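Local coordinates for peroxiredoxin (Clostridioides difficile, PDB 6TSB), which is a bifunctional peroxiredoxin-chitinase of the spore coat, seen here as its family 18 glycoside hydrolase domain, which cleaves the beta-1,4 linkages of chitin, at the interface of chains A and B. Residues are numbered along the deposited sequence; one frame, centred on the assembly and turned at random. Chains: chain A/B, Peroxiredoxin.

The interface of chains A and B. Residues chain A 262-264, 268, 270, 275, 279; chain B 285, 305-307.
B:Met306 reaches across from strand 303-307 into a cup made by A:Gly262, A:Ile268, A:Leu275 and A:Tyr279, a worked example of how a few backbone bonds can set one flexible apolar side chain into a partner's surface. The strand edges meet antiparallel at A:Arg263 and B:Ser307, joined by reciprocal hydrogen bonds: A:Arg263 N gives to B:Ser307 O (2.8 Å), and B:Ser307 N to A:Arg263 O (2.9 Å). Next to this bridge B:Met306 starts with CG anti to its backbone N (chi1 -168°), then bends at chi2 (63°) and again at chi3, which turns the methyl CE towards A:Ile268 and A:Tyr279. Its sulphur SD lies against the peptide joining A:Gly262 and A:Arg263, 3.6 Å from A:Gly262 C. CE abuts A:Ile268 CD1 tightly and comes obliquely onto the face of A:Tyr279 beyond its rim, 4.0 Å from CE2. A:Leu275 CD2 meets the shaft at B:Met306 CG, 3.9 Å away, and covers that same ring face, backing A:Tyr279 from within its own chain. On the opposite face lies B:Tyr285; the two side chains run alongside with hydroxyls pointing the same way, but their ring planes are inclined by about 40°. The CD2-CE2 edge of A:Tyr279, not its whole face, leans on B:Tyr285, with CD2 3.5 Å above the ring centre. B:Ala305 CB touches the edge of the B:Tyr285 ring in its plane, while A:Leu264 lays both methyls against the B:Ala305 carbonyl. The patch thus couples an antiparallel backbone bridge between strands 261-264 and 303-307 to an apolar plug and, repeated by the two-fold, helps join the chitinase domains in the deposited dimer, whose biological relevance the structure alone does not show.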
# COMPACT_ATOMS: atom_id res chain seq x y z
N GLY A 262 -8.76 -15.38 -3.71
CA GLY A 262 -7.76 -15.03 -4.73
C GLY A 262 -7.66 -16.14 -5.75
O GLY A 262 -7.91 -17.28 -5.37
N ARG A 263 -7.35 -15.80 -7.00
CA ARG A 263 -7.13 -16.80 -8.08
C ARG A 263 -5.86 -16.43 -8.85
O ARG A 263 -5.56 -15.24 -8.95
CB ARG A 263 -8.34 -16.87 -9.01
CG ARG A 263 -8.10 -17.66 -10.29
CD ARG A 263 -9.31 -17.76 -11.22
NE ARG A 263 -10.47 -18.43 -10.63
CZ ARG A 263 -10.61 -19.75 -10.51
NH1 ARG A 263 -9.66 -20.58 -10.92
NH2 ARG A 263 -11.70 -20.24 -9.96
N LEU A 264 -5.15 -17.45 -9.35
CA LEU A 264 -4.07 -17.38 -10.37
C LEU A 264 -4.37 -18.46 -11.42
O LEU A 264 -4.08 -19.65 -11.17
CB LEU A 264 -2.71 -17.57 -9.69
CG LEU A 264 -1.48 -17.44 -10.60
CD1 LEU A 264 -1.31 -16.00 -11.08
CD2 LEU A 264 -0.22 -17.92 -9.89
N ILE A 268 -5.00 -22.47 -9.36
CA ILE A 268 -4.84 -22.19 -7.90
C ILE A 268 -5.88 -21.16 -7.45
O ILE A 268 -6.11 -20.16 -8.16
CB ILE A 268 -3.38 -21.79 -7.60
CG1 ILE A 268 -3.17 -20.28 -7.53
CG2 ILE A 268 -2.40 -22.42 -8.58
CD1 ILE A 268 -3.55 -19.67 -6.20
N ARG A 270 -7.26 -19.34 -3.43
CA ARG A 270 -7.02 -19.23 -1.98
C ARG A 270 -8.15 -18.39 -1.39
O ARG A 270 -8.54 -17.42 -2.03
CB ARG A 270 -5.63 -18.62 -1.72
CG ARG A 270 -4.46 -19.46 -2.23
CD ARG A 270 -4.25 -20.78 -1.50
NE ARG A 270 -2.99 -21.42 -1.85
CZ ARG A 270 -2.81 -22.37 -2.77
NH1 ARG A 270 -3.82 -22.82 -3.51
NH2 ARG A 270 -1.61 -22.86 -2.97
N LEU A 275 -4.95 -16.12 2.40
CA LEU A 275 -4.04 -15.01 2.01
C LEU A 275 -3.61 -14.24 3.27
O LEU A 275 -2.42 -13.89 3.39
CB LEU A 275 -4.78 -14.09 1.02
CG LEU A 275 -5.19 -14.71 -0.33
CD1 LEU A 275 -5.99 -13.72 -1.16
CD2 LEU A 275 -3.98 -15.19 -1.12
N TYR A 279 0.33 -15.02 2.88
CA TYR A 279 0.59 -14.14 1.70
C TYR A 279 0.82 -12.66 2.05
O TYR A 279 1.71 -12.12 1.37
CB TYR A 279 -0.53 -14.32 0.66
CG TYR A 279 -0.58 -15.68 -0.00
CD1 TYR A 279 -1.23 -16.75 0.60
CD2 TYR A 279 0.00 -15.89 -1.25
CE1 TYR A 279 -1.30 -18.00 -0.01
CE2 TYR A 279 -0.07 -17.13 -1.87
CZ TYR A 279 -0.71 -18.19 -1.25
OH TYR A 279 -0.77 -19.41 -1.87
N TYR B 285 6.22 -12.75 -0.83
CA TYR B 285 5.08 -12.25 -1.66
C TYR B 285 5.01 -10.73 -1.50
O TYR B 285 4.91 -10.20 -0.36
CB TYR B 285 3.76 -12.91 -1.27
CG TYR B 285 3.55 -14.29 -1.85
CD1 TYR B 285 3.24 -14.45 -3.20
CD2 TYR B 285 3.66 -15.43 -1.07
CE1 TYR B 285 3.05 -15.70 -3.75
CE2 TYR B 285 3.47 -16.69 -1.61
CZ TYR B 285 3.17 -16.83 -2.96
OH TYR B 285 2.97 -18.06 -3.51
N ALA B 305 1.29 -13.42 -9.36
CA ALA B 305 1.20 -14.59 -8.46
C ALA B 305 -0.19 -14.76 -7.82
O ALA B 305 -0.48 -15.91 -7.43
CB ALA B 305 2.24 -14.47 -7.37
N MET B 306 -0.97 -13.69 -7.65
CA MET B 306 -2.34 -13.74 -7.07
C MET B 306 -3.20 -12.52 -7.46
O MET B 306 -2.68 -11.38 -7.39
CB MET B 306 -2.25 -13.79 -5.54
CG MET B 306 -3.56 -14.15 -4.86
SD MET B 306 -4.12 -15.80 -5.29
CE MET B 306 -2.72 -16.80 -4.78
N SER B 307 -4.47 -12.75 -7.80
CA SER B 307 -5.54 -11.73 -8.02
C SER B 307 -6.63 -11.89 -6.96
O SER B 307 -7.23 -12.97 -6.86
CB SER B 307 -6.11 -11.86 -9.42
OG SER B 307 -7.12 -10.88 -9.67